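Local coordinates for cytochrome c-552/4 domain-containing protein (Ignicoccus hospitalis KIN4/I, PDB 4QO5) that probably transfers electrons as a membrane-associated octaheme cytochrome c, carrying its hemes as covalently attached c-type groups, at residues P137-L142 / P457-F461; T437-L441 / I465-W469; V143-M148 / S162-C167. All coordinates share one frame. Residue numbers count along the deposited sequence, not the author numbering.

Interaction 1. Residues P137-L142 / P457-F461. With CA (calcium ion), chain J; NAG (2-acetamido-2-deoxy-beta-D-glucopyranose), chain K; HEC (heme c), chain E.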
loop_
_atom_site.group_PDB
_atom_site.type_symbol
_atom_site.label_atom_id
_atom_site.label_comp_id
_atom_site.label_asym_id
_atom_site.label_seq_id
_atom_site.Cartn_x
_atom_site.Cartn_y
_atom_site.Cartn_z
ATOM N N PRO A 137 -23.233 6.885 -22.523
ATOM C CA PRO A 137 -24.277 7.363 -21.609
ATOM C C PRO A 137 -24.368 6.533 -20.330
ATOM O O PRO A 137 -24.627 7.100 -19.273
ATOM C CB PRO A 137 -25.562 7.265 -22.441
ATOM C CG PRO A 137 -25.243 6.319 -23.545
ATOM C CD PRO A 137 -23.778 6.481 -23.831
ATOM N N ILE A 138 -24.142 5.225 -20.419
ATOM C CA ILE A 138 -24.176 4.381 -19.225
ATOM C C ILE A 138 -22.982 4.657 -18.327
ATOM O O ILE A 138 -23.139 4.838 -17.124
ATOM C CB ILE A 138 -24.212 2.873 -19.578
ATOM C CG1 ILE A 138 -25.415 2.557 -20.460
ATOM C CG2 ILE A 138 -24.247 2.021 -18.308
ATOM C CD1 ILE A 138 -26.750 2.906 -19.842
ATOM N N TYR A 139 -21.785 4.718 -18.905
ATOM C CA TYR A 139 -20.598 4.930 -18.083
ATOM C C TYR A 139 -20.601 6.337 -17.501
ATOM O O TYR A 139 -20.142 6.556 -16.383
ATOM C CB TYR A 139 -19.300 4.683 -18.862
ATOM C CG TYR A 139 -19.210 3.287 -19.468
ATOM C CD1 TYR A 139 -20.115 2.295 -19.115
ATOM C CD2 TYR A 139 -18.221 2.973 -20.396
ATOM C CE1 TYR A 139 -20.048 1.027 -19.680
ATOM C CE2 TYR A 139 -18.140 1.703 -20.960
ATOM C CZ TYR A 139 -19.057 0.741 -20.598
ATOM O OH TYR A 139 -18.990 -0.516 -21.162
ATOM N N ARG A 140 -21.120 7.290 -18.266
ATOM C CA ARG A 140 -21.199 8.661 -17.770
ATOM C C ARG A 140 -22.179 8.765 -16.606
ATOM O O ARG A 140 -22.002 9.589 -15.694
ATOM C CB ARG A 140 -21.578 9.612 -18.908
ATOM C CG ARG A 140 -21.788 11.050 -18.488
ATOM C CD ARG A 140 -20.535 11.629 -17.838
ATOM N NE ARG A 140 -20.627 13.081 -17.697
ATOM C CZ ARG A 140 -20.496 13.934 -18.711
ATOM N NH1 ARG A 140 -20.269 13.476 -19.936
ATOM N NH2 ARG A 140 -20.585 15.241 -18.500
ATOM N N ALA A 141 -23.211 7.928 -16.632
ATOM C CA ALA A 141 -24.150 7.870 -15.526
ATOM C C ALA A 141 -23.447 7.386 -14.255
ATOM O O ALA A 141 -23.740 7.861 -13.151
ATOM C CB ALA A 141 -25.321 6.979 -15.872
ATOM N N LEU A 142 -22.510 6.453 -14.415
ATOM C CA LEU A 142 -21.720 5.967 -13.287
ATOM C C LEU A 142 -20.807 7.079 -12.768
ATOM O O LEU A 142 -20.689 7.286 -11.554
ATOM C CB LEU A 142 -20.899 4.739 -13.685
ATOM C CG LEU A 142 -20.084 4.105 -12.546
ATOM C CD1 LEU A 142 -20.997 3.727 -11.387
ATOM C CD2 LEU A 142 -19.329 2.885 -13.055
ATOM N N PRO A 457 -30.268 6.938 -16.699
ATOM C CA PRO A 457 -29.297 5.908 -16.292
ATOM C C PRO A 457 -28.561 6.174 -14.964
ATOM O O PRO A 457 -28.011 5.234 -14.387
ATOM C CB PRO A 457 -28.291 5.887 -17.449
ATOM C CG PRO A 457 -28.945 6.579 -18.573
ATOM C CD PRO A 457 -29.934 7.538 -18.004
ATOM N N VAL A 458 -28.535 7.408 -14.479
ATOM C CA VAL A 458 -27.895 7.648 -13.188
ATOM C C VAL A 458 -28.605 6.844 -12.090
ATOM O O VAL A 458 -28.002 6.491 -11.081
ATOM C CB VAL A 458 -27.847 9.161 -12.839
ATOM C CG1 VAL A 458 -29.250 9.692 -12.583
ATOM C CG2 VAL A 458 -26.945 9.408 -11.630
ATOM N N THR A 459 -29.885 6.532 -12.312
ATOM C CA THR A 459 -30.690 5.789 -11.343
ATOM C C THR A 459 -30.291 4.323 -11.224
ATOM O O THR A 459 -30.804 3.601 -10.363
ATOM C CB THR A 459 -32.193 5.846 -11.695
ATOM O OG1 THR A 459 -32.427 5.158 -12.938
ATOM C CG2 THR A 459 -32.655 7.281 -11.805
ATOM N N LEU A 460 -29.391 3.877 -12.096
ATOM C CA LEU A 460 -28.859 2.521 -12.016
ATOM C C LEU A 460 -27.849 2.392 -10.889
ATOM O O LEU A 460 -27.609 1.289 -10.406
ATOM C CB LEU A 460 -28.167 2.136 -13.322
ATOM C CG LEU A 460 -29.061 2.002 -14.550
ATOM C CD1 LEU A 460 -28.215 2.028 -15.817
ATOM C CD2 LEU A 460 -29.845 0.693 -14.442
ATOM N N PHE A 461 -27.271 3.523 -10.474
ATOM C CA PHE A 461 -26.053 3.513 -9.678
ATOM C C PHE A 461 -26.116 4.435 -8.465
ATOM O O PHE A 461 -25.089 4.675 -7.831
ATOM C CB PHE A 461 -24.853 3.981 -10.519
ATOM C CG PHE A 461 -24.690 3.256 -11.823
ATOM C CD1 PHE A 461 -24.399 1.899 -11.849
ATOM C CD2 PHE A 461 -24.786 3.943 -13.023
ATOM C CE1 PHE A 461 -24.240 1.239 -13.049
ATOM C CE2 PHE A 461 -24.630 3.295 -14.219
ATOM C CZ PHE A 461 -24.349 1.940 -14.237
HETATM CA CA CA J . -31.534 3.727 -8.194
HETATM C C1 NAG K . -23.796 13.884 -16.765
HETATM C C2 NAG K . -25.135 13.637 -17.366
HETATM C C3 NAG K . -25.468 14.794 -18.293
HETATM C C4 NAG K . -25.394 16.116 -17.516
HETATM C C5 NAG K . -24.091 16.223 -16.710
HETATM C C6 NAG K . -24.067 17.399 -15.759
HETATM C C7 NAG K . -25.761 11.261 -17.604
HETATM C C8 NAG K . -25.689 10.047 -18.485
HETATM N N2 NAG K . -25.167 12.363 -18.077
HETATM O O3 NAG K . -26.751 14.591 -18.869
HETATM O O4 NAG K . -25.432 17.221 -18.404
HETATM O O5 NAG K . -23.864 15.041 -15.928
HETATM O O6 NAG K . -25.310 17.573 -15.093
HETATM O O7 NAG K . -26.345 11.237 -16.520
HETATM FE FE HEC E . -11.679 4.301 -14.806
HETATM C CHA HEC E . -11.424 1.868 -17.283
HETATM C CHB HEC E . -15.078 4.229 -15.191
HETATM C CHC HEC E . -12.033 6.554 -12.228
HETATM C CHD HEC E . -8.386 3.946 -14.062
HETATM N NA HEC E . -12.978 3.205 -15.976
HETATM C C1A HEC E . -12.679 2.349 -17.008
HETATM C C2A HEC E . -13.902 2.057 -17.730
HETATM C C3A HEC E . -14.889 2.714 -17.125
HETATM C C4A HEC E . -14.333 3.438 -16.017
HETATM C CMA HEC E . -16.393 2.743 -17.464
HETATM C CAA HEC E . -14.035 1.165 -18.987
HETATM C CBA HEC E . -14.115 2.153 -20.156
HETATM C CGA HEC E . -14.139 1.471 -21.506
HETATM O O1A HEC E . -15.186 1.540 -22.202
HETATM O O2A HEC E . -13.112 0.862 -21.883
HETATM N NB HEC E . -13.227 5.205 -13.937
HETATM C C1B HEC E . -14.563 5.026 -14.203
HETATM C C2B HEC E . -15.347 5.887 -13.357
HETATM C C3B HEC E . -14.498 6.462 -12.495
HETATM C C4B HEC E . -13.156 6.103 -12.885
HETATM C CMB HEC E . -16.896 5.880 -13.342
HETATM C CAB HEC E . -14.714 7.398 -11.283
HETATM C CBB HEC E . -16.082 7.434 -10.568
HETATM N NC HEC E . -10.514 5.071 -13.379
HETATM C C1C HEC E . -10.778 6.067 -12.467
HETATM C C2C HEC E . -9.523 6.587 -11.963
HETATM C C3C HEC E . -8.605 5.707 -12.389
HETATM C C4C HEC E . -9.164 4.836 -13.353
HETATM C CMC HEC E . -9.467 7.586 -10.777
HETATM C CAC HEC E . -7.114 5.499 -12.186
HETATM C CBC HEC E . -6.787 5.441 -10.663
HETATM N ND HEC E . -10.146 3.108 -15.559
HETATM C C1D HEC E . -8.854 3.121 -15.065
HETATM C C2D HEC E . -8.083 2.111 -15.740
HETATM C C3D HEC E . -9.029 1.449 -16.732
HETATM C C4D HEC E . -10.286 2.131 -16.553
HETATM C CMD HEC E . -6.609 1.773 -15.504
HETATM C CAD HEC E . -8.727 0.275 -17.693
HETATM C CBD HEC E . -8.709 -0.993 -16.843
HETATM C CGD HEC E . -8.644 -2.227 -17.702
HETATM O O1D HEC E . -8.286 -3.299 -17.154
HETATM O O2D HEC E . -8.939 -2.152 -18.915
HETATM O O HOH W 1 -11.896 2.479 -13.084
HETATM O O HOH W 2 -32.737 5.770 -8.348
#
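P457 directs its CA-to-CB bond toward helix 137-147. A141 suits this place because its methyl is small enough for the close approach: A141 CB lies 3.5 Å from P457 CB, and the CA atoms of A141 and V458 are only 4.4 Å apart. I138 CD1 reaches P457 CB at 4.1 Å. V458 sets its backbone N 3.5 Å from A141 CB, and its side chain touches A145. The CA-to-CB bond of T459 points away, and its carbonyl O binds the calcium ion at 2.3 Å. L460 adds a methyl contact, CD1 to I138 CD1 at 4.4 Å. F461 buries the most surface of the five: L142 CD1 sits over its ring, 4.0 Å from the centroid and 23° off the normal, a CH-pi contact, and I138 CG2 meets CZ at 4.1 Å. No hydrogen bond joins the segments. On the heme side of the helix, L142 CG is 3.7 Å from heme CMB and Y139 lays a ring face on CMA. The contact thus sets the interhelical loop, whose T459 shares a calcium site with H451, D462, E463 and E466, against a helix lining a heme c pocket.

Interaction 2. Residues T437-L441 / I465-W469; sequences TTVLL and IEKLW. With CA (calcium ion), chain J.
Residues 437-441 and 465-469 are both regular alpha-helix. Their axes run nearly antiparallel, with 163° between N-to-C directions and a signed crossing angle of -163°, and approach to 9.8 Å; the register brings the CA atoms of T437 and W469 to 5.9 Å. T437 (chi1 p) points toward the partner and sets OG1 3.6 Å from W469 CD1, near the indole plane; OG1 is itself hydrogen-bonded to S472. One residue on, T438 (chi1 m) makes the one hydrogen bond between the segments: W469 NE1 donates to T438 OG1 at 3.0 Å, with an N-H...O angle of 158°. A threonine suits this place because its hydroxyl can accept from the indole while keeping its bond to T434 O. The indole gets there with chi1 t and chi2 near 70°, spanning the gap between the helices. Such pairing is that of a helical hairpin: helices 413-447 and 464-485 are consecutive and joined by a calcium-binding loop, while helix 498-520 packs on T437 and L468. L441 (t, p) follows as the main apolar wedge, its CD2 over the indole face, 3.4 Å from W469 CE3, and its CD1 4.4 Å from I465 CG2. The same CD1 lies 3.7 Å from E466 CG, the aliphatic part of a glutamate whose carboxylate chelates calcium through OE1 (2.5 Å) and OE2 (2.4 Å), OE2 also receiving W445 NE1.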
loop_
_atom_site.group_PDB
_atom_site.type_symbol
_atom_site.label_atom_id
_atom_site.label_comp_id
_atom_site.label_asym_id
_atom_site.label_seq_id
_atom_site.Cartn_x
_atom_site.Cartn_y
_atom_site.Cartn_z
ATOM N N THR A 437 -25.135 -11.409 -8.462
ATOM C CA THR A 437 -25.409 -10.110 -7.851
ATOM C C THR A 437 -26.337 -9.283 -8.732
ATOM O O THR A 437 -27.127 -8.479 -8.229
ATOM C CB THR A 437 -24.123 -9.310 -7.541
ATOM O OG1 THR A 437 -23.405 -9.055 -8.753
ATOM C CG2 THR A 437 -23.231 -10.080 -6.577
ATOM N N THR A 438 -26.253 -9.488 -10.046
ATOM C CA THR A 438 -27.138 -8.781 -10.965
ATOM C C THR A 438 -28.599 -9.206 -10.753
ATOM O O THR A 438 -29.513 -8.374 -10.787
ATOM C CB THR A 438 -26.720 -8.989 -12.440
ATOM O OG1 THR A 438 -25.381 -8.497 -12.625
ATOM C CG2 THR A 438 -27.667 -8.256 -13.372
ATOM N N VAL A 439 -28.816 -10.496 -10.521
ATOM C CA VAL A 439 -30.166 -10.990 -10.258
ATOM C C VAL A 439 -30.676 -10.485 -8.904
ATOM O O VAL A 439 -31.862 -10.187 -8.754
ATOM C CB VAL A 439 -30.246 -12.537 -10.346
ATOM C CG1 VAL A 439 -31.605 -13.046 -9.876
ATOM C CG2 VAL A 439 -29.994 -12.980 -11.780
ATOM N N LEU A 440 -29.787 -10.407 -7.915
ATOM C CA LEU A 440 -30.149 -9.814 -6.628
ATOM C C LEU A 440 -30.565 -8.346 -6.808
ATOM O O LEU A 440 -31.507 -7.876 -6.176
ATOM C CB LEU A 440 -29.004 -9.924 -5.616
ATOM C CG LEU A 440 -28.664 -11.350 -5.170
ATOM C CD1 LEU A 440 -27.384 -11.387 -4.367
ATOM C CD2 LEU A 440 -29.813 -11.945 -4.368
ATOM N N LEU A 441 -29.872 -7.628 -7.681
ATOM C CA LEU A 441 -30.265 -6.248 -7.957
ATOM C C LEU A 441 -31.651 -6.170 -8.608
ATOM O O LEU A 441 -32.449 -5.296 -8.264
ATOM C CB LEU A 441 -29.230 -5.526 -8.812
ATOM C CG LEU A 441 -29.551 -4.036 -9.004
ATOM C CD1 LEU A 441 -29.773 -3.333 -7.661
ATOM C CD2 LEU A 441 -28.447 -3.364 -9.757
ATOM N N ILE A 465 -27.618 -0.247 -2.276
ATOM C CA ILE A 465 -27.594 -1.627 -2.776
ATOM C C ILE A 465 -27.112 -1.700 -4.233
ATOM O O ILE A 465 -26.511 -2.694 -4.647
ATOM C CB ILE A 465 -28.954 -2.359 -2.606
ATOM C CG1 ILE A 465 -28.756 -3.875 -2.787
ATOM C CG2 ILE A 465 -30.000 -1.805 -3.565
ATOM C CD1 ILE A 465 -29.885 -4.729 -2.275
ATOM N N GLU A 466 -27.348 -0.637 -5.002
ATOM C CA GLU A 466 -26.877 -0.588 -6.383
ATOM C C GLU A 466 -25.351 -0.451 -6.409
ATOM O O GLU A 466 -24.670 -1.036 -7.249
ATOM C CB GLU A 466 -27.567 0.559 -7.141
ATOM C CG GLU A 466 -29.070 0.314 -7.324
ATOM C CD GLU A 466 -29.885 1.567 -7.616
ATOM O OE1 GLU A 466 -29.359 2.692 -7.477
ATOM O OE2 GLU A 466 -31.073 1.413 -7.971
ATOM N N LYS A 467 -24.804 0.294 -5.456
ATOM C CA LYS A 467 -23.355 0.435 -5.378
ATOM C C LYS A 467 -22.690 -0.869 -4.922
ATOM O O LYS A 467 -21.555 -1.162 -5.304
ATOM C CB LYS A 467 -22.978 1.615 -4.473
ATOM C CG LYS A 467 -23.339 2.990 -5.104
ATOM C CD LYS A 467 -23.222 4.093 -4.060
ATOM C CE LYS A 467 -24.011 5.338 -4.443
ATOM N NZ LYS A 467 -23.514 5.937 -5.706
ATOM N N LEU A 468 -23.392 -1.646 -4.108
ATOM C CA LEU A 468 -22.896 -2.967 -3.727
ATOM C C LEU A 468 -22.801 -3.849 -4.967
ATOM O O LEU A 468 -21.830 -4.575 -5.152
ATOM C CB LEU A 468 -23.806 -3.610 -2.681
ATOM C CG LEU A 468 -23.816 -2.926 -1.310
ATOM C CD1 LEU A 468 -24.725 -3.691 -0.354
ATOM C CD2 LEU A 468 -22.403 -2.845 -0.750
ATOM N N TRP A 469 -23.807 -3.769 -5.830
ATOM C CA TRP A 469 -23.771 -4.513 -7.078
ATOM C C TRP A 469 -22.586 -4.063 -7.940
ATOM O O TRP A 469 -21.836 -4.894 -8.448
ATOM C CB TRP A 469 -25.091 -4.346 -7.811
ATOM C CG TRP A 469 -25.057 -4.743 -9.266
ATOM C CD1 TRP A 469 -24.940 -6.021 -9.781
ATOM C CD2 TRP A 469 -25.164 -3.863 -10.387
ATOM N NE1 TRP A 469 -24.961 -5.965 -11.160
ATOM C CE2 TRP A 469 -25.100 -4.657 -11.554
ATOM C CE3 TRP A 469 -25.309 -2.471 -10.521
ATOM C CZ2 TRP A 469 -25.184 -4.108 -12.841
ATOM C CZ3 TRP A 469 -25.392 -1.930 -11.795
ATOM C CH2 TRP A 469 -25.330 -2.752 -12.940
HETATM CA CA CA J . -31.534 3.727 -8.194
HETATM O O HOH W 2 -32.737 5.770 -8.348
#

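Interaction 3. Residues V143-M148 / S162-C167. With HEC (heme c), chain E; NAG (2-acetamido-2-deoxy-beta-D-glucopyranose), chain K.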
loop_
_atom_site.group_PDB
_atom_site.type_symbol
_atom_site.label_atom_id
_atom_site.label_comp_id
_atom_site.label_asym_id
_atom_site.label_seq_id
_atom_site.Cartn_x
_atom_site.Cartn_y
_atom_site.Cartn_z
ATOM N N VAL A 143 -20.170 7.797 -13.694
ATOM C CA VAL A 143 -19.359 8.962 -13.342
ATOM C C VAL A 143 -20.186 9.915 -12.500
ATOM O O VAL A 143 -19.794 10.312 -11.399
ATOM C CB VAL A 143 -18.852 9.720 -14.594
ATOM C CG1 VAL A 143 -18.300 11.089 -14.204
ATOM C CG2 VAL A 143 -17.800 8.902 -15.341
ATOM N N ASN A 144 -21.356 10.257 -13.015
ATOM C CA ASN A 144 -22.243 11.160 -12.320
ATOM C C ASN A 144 -22.715 10.723 -10.951
ATOM O O ASN A 144 -22.746 11.528 -10.013
ATOM C CB ASN A 144 -23.455 11.400 -13.169
ATOM C CG ASN A 144 -23.279 12.561 -14.023
ATOM O OD1 ASN A 144 -22.205 12.751 -14.636
ATOM N ND2 ASN A 144 -24.285 13.424 -14.024
ATOM N N ALA A 145 -23.114 9.457 -10.850
ATOM C CA ALA A 145 -23.586 8.917 -9.574
ATOM C C ALA A 145 -22.475 8.916 -8.535
ATOM O O ALA A 145 -22.735 8.935 -7.323
ATOM C CB ALA A 145 -24.136 7.498 -9.769
ATOM N N SER A 146 -21.231 8.900 -9.005
ATOM C CA SER A 146 -20.093 8.739 -8.109
ATOM C C SER A 146 -19.480 10.057 -7.667
ATOM O O SER A 146 -18.679 10.077 -6.746
ATOM C CB SER A 146 -19.009 7.884 -8.771
ATOM O OG SER A 146 -19.503 6.608 -9.129
ATOM N N THR A 147 -19.837 11.156 -8.332
ATOM C CA THR A 147 -19.125 12.414 -8.136
ATOM C C THR A 147 -20.034 13.625 -8.004
ATOM O O THR A 147 -19.560 14.759 -7.982
ATOM C CB THR A 147 -18.183 12.692 -9.314
ATOM O OG1 THR A 147 -18.958 12.757 -10.520
ATOM C CG2 THR A 147 -17.134 11.590 -9.442
ATOM N N MET A 148 -21.338 13.394 -7.929
ATOM C CA MET A 148 -22.292 14.490 -7.818
ATOM C C MET A 148 -23.316 14.152 -6.758
ATOM O O MET A 148 -23.607 12.982 -6.517
ATOM C CB MET A 148 -22.986 14.749 -9.168
ATOM C CG MET A 148 -22.017 15.117 -10.289
ATOM S SD MET A 148 -22.766 15.170 -11.937
ATOM C CE MET A 148 -23.610 16.742 -11.884
ATOM N N SER A 162 -15.348 18.065 -9.297
ATOM C CA SER A 162 -15.203 16.718 -8.718
ATOM C C SER A 162 -14.718 15.671 -9.716
ATOM O O SER A 162 -13.942 14.780 -9.359
ATOM C CB SER A 162 -16.509 16.261 -8.069
ATOM O OG SER A 162 -17.540 16.171 -9.035
ATOM N N GLN A 163 -15.144 15.785 -10.973
ATOM C CA GLN A 163 -14.781 14.775 -11.947
ATOM C C GLN A 163 -13.355 15.008 -12.436
ATOM O O GLN A 163 -12.651 14.071 -12.799
ATOM C CB GLN A 163 -15.810 14.729 -13.086
ATOM C CG GLN A 163 -17.168 14.269 -12.566
ATOM C CD GLN A 163 -18.316 14.497 -13.518
ATOM O OE1 GLN A 163 -18.128 14.889 -14.675
ATOM N NE2 GLN A 163 -19.531 14.253 -13.033
ATOM N N GLU A 164 -12.927 16.264 -12.420
ATOM C CA GLU A 164 -11.583 16.600 -12.887
ATOM C C GLU A 164 -10.502 16.090 -11.946
ATOM O O GLU A 164 -9.412 15.686 -12.381
ATOM C CB GLU A 164 -11.447 18.119 -13.107
ATOM C CG GLU A 164 -10.052 18.516 -13.552
ATOM C CD GLU A 164 -10.008 19.898 -14.172
ATOM O OE1 GLU A 164 -9.095 20.663 -13.807
ATOM O OE2 GLU A 164 -10.873 20.212 -15.022
ATOM N N THR A 165 -10.802 16.094 -10.651
ATOM C CA THR A 165 -9.842 15.638 -9.663
ATOM C C THR A 165 -9.935 14.128 -9.462
ATOM O O THR A 165 -9.062 13.543 -8.812
ATOM C CB THR A 165 -10.027 16.360 -8.320
ATOM O OG1 THR A 165 -8.827 16.235 -7.553
ATOM C CG2 THR A 165 -11.201 15.777 -7.536
ATOM N N SER A 166 -10.984 13.513 -10.016
ATOM C CA SER A 166 -11.178 12.059 -9.876
ATOM C C SER A 166 -11.033 11.293 -11.195
ATOM O O SER A 166 -9.911 11.105 -11.667
ATOM C CB SER A 166 -12.498 11.724 -9.158
ATOM O OG SER A 166 -13.627 12.278 -9.787
ATOM N N CYS A 167 -12.143 10.891 -11.800
ATOM C CA CYS A 167 -12.074 10.048 -13.015
ATOM C C CYS A 167 -11.173 10.645 -14.083
ATOM O O CYS A 167 -10.393 9.930 -14.699
ATOM C CB CYS A 167 -13.428 9.826 -13.665
ATOM S SG CYS A 167 -14.857 9.745 -12.620
HETATM FE FE HEC E . -11.679 4.301 -14.806
HETATM C CHA HEC E . -11.424 1.868 -17.283
HETATM C CHB HEC E . -15.078 4.229 -15.191
HETATM C CHC HEC E . -12.033 6.554 -12.228
HETATM C CHD HEC E . -8.386 3.946 -14.062
HETATM N NA HEC E . -12.978 3.205 -15.976
HETATM C C1A HEC E . -12.679 2.349 -17.008
HETATM C C2A HEC E . -13.902 2.057 -17.730
HETATM C C3A HEC E . -14.889 2.714 -17.125
HETATM C C4A HEC E . -14.333 3.438 -16.017
HETATM C CMA HEC E . -16.393 2.743 -17.464
HETATM C CAA HEC E . -14.035 1.165 -18.987
HETATM C CBA HEC E . -14.115 2.153 -20.156
HETATM C CGA HEC E . -14.139 1.471 -21.506
HETATM O O1A HEC E . -15.186 1.540 -22.202
HETATM O O2A HEC E . -13.112 0.862 -21.883
HETATM N NB HEC E . -13.227 5.205 -13.937
HETATM C C1B HEC E . -14.563 5.026 -14.203
HETATM C C2B HEC E . -15.347 5.887 -13.357
HETATM C C3B HEC E . -14.498 6.462 -12.495
HETATM C C4B HEC E . -13.156 6.103 -12.885
HETATM C CMB HEC E . -16.896 5.880 -13.342
HETATM C CAB HEC E . -14.714 7.398 -11.283
HETATM C CBB HEC E . -16.082 7.434 -10.568
HETATM N NC HEC E . -10.514 5.071 -13.379
HETATM C C1C HEC E . -10.778 6.067 -12.467
HETATM C C2C HEC E . -9.523 6.587 -11.963
HETATM C C3C HEC E . -8.605 5.707 -12.389
HETATM C C4C HEC E . -9.164 4.836 -13.353
HETATM C CMC HEC E . -9.467 7.586 -10.777
HETATM C CAC HEC E . -7.114 5.499 -12.186
HETATM C CBC HEC E . -6.787 5.441 -10.663
HETATM N ND HEC E . -10.146 3.108 -15.559
HETATM C C1D HEC E . -8.854 3.121 -15.065
HETATM C C2D HEC E . -8.083 2.111 -15.740
HETATM C C3D HEC E . -9.029 1.449 -16.732
HETATM C C4D HEC E . -10.286 2.131 -16.553
HETATM C CMD HEC E . -6.609 1.773 -15.504
HETATM C CAD HEC E . -8.727 0.275 -17.693
HETATM C CBD HEC E . -8.709 -0.993 -16.843
HETATM C CGD HEC E . -8.644 -2.227 -17.702
HETATM O O1D HEC E . -8.286 -3.299 -17.154
HETATM O O2D HEC E . -8.939 -2.152 -18.915
HETATM C C1 NAG K . -23.796 13.884 -16.765
HETATM C C2 NAG K . -25.135 13.637 -17.366
HETATM C C3 NAG K . -25.468 14.794 -18.293
HETATM C C4 NAG K . -25.394 16.116 -17.516
HETATM C C5 NAG K . -24.091 16.223 -16.710
HETATM C C6 NAG K . -24.067 17.399 -15.759
HETATM C C7 NAG K . -25.761 11.261 -17.604
HETATM C C8 NAG K . -25.689 10.047 -18.485
HETATM N N2 NAG K . -25.167 12.363 -18.077
HETATM O O3 NAG K . -26.751 14.591 -18.869
HETATM O O4 NAG K . -25.432 17.221 -18.404
HETATM O O5 NAG K . -23.864 15.041 -15.928
HETATM O O6 NAG K . -25.310 17.573 -15.093
HETATM O O7 NAG K . -26.345 11.237 -16.520
HETATM O O HOH W 1 -11.896 2.479 -13.084
#
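The CxxCH heme-attachment motif starts at C167, and this buried contact joins the polypeptide leading into it to the end of helix 137-147. The SG of C167 is bonded to heme CAB, a thioether that is stretched in the model at 2.7 Å; H171, which closes the motif, is an axial iron ligand, and a water lies 2.5 Å from the iron. V143 is apolar to match: its CG2 is 3.7 Å from heme CMB, while CG1 packs on C167 SG at 4.0 Å and on Q163 CD at 3.5 Å. S146 brings CB to 3.5 Å from heme CBB. Attachment through CxxCH, with its histidine as axial ligand, is characteristic of c-type cytochromes, and the ranges 143-148 and 162-167 both lie in a cytochrome c554 family region. The polar half of the contact is centred on T147. Its OG1 donates to V143 O at 2.7 Å, one turn back, and accepts Q163 NE2 at 3.0 Å, so a single hydroxyl serves both segments. Glutamine suits its place because a long amide arm can span the gap; Q163 NE2 also lies 3.5 Å from M148 SD. From S162, OG donates to T147 O at 2.7 Å, whereas S166 OG turns back to S162 O at 2.6 Å and meets T147 CG2 at 3.6 Å. N144 carries its side chain to the N-acetylglucosamine, consistent with an N-glycosylation sequon at N144-A145-S146. A second subunit, another copy of the protein, packs against this contact: its Y418 is hydrogen-bonded to E164 and its T502 to S146 O.

Overall arrangement
Helix 137-147 belongs to interactions 1 and 3, whose centres lie about 12 Å apart: it meets the calcium loop in the first and the heme-attachment segment in the third, and both contacts touch the same heme and glycan. A145 ties them, its CB 3.6 Å from F461 O and 3.9 Å from V458 CG2. Interactions 1 and 2, whose centres lie about 14 Å apart, share the calcium ion, bound by T459 O and E466; F461 CE1 also packs on W469 CZ3 at 3.6 Å, and K467 NZ probably hydrogen-bonds F461 O at 2.9 Å. Interactions 2 and 3 are about 21 Å apart between centres. Packing therefore runs continuously from the C-terminal helical hairpin, through the calcium loop, to the heme.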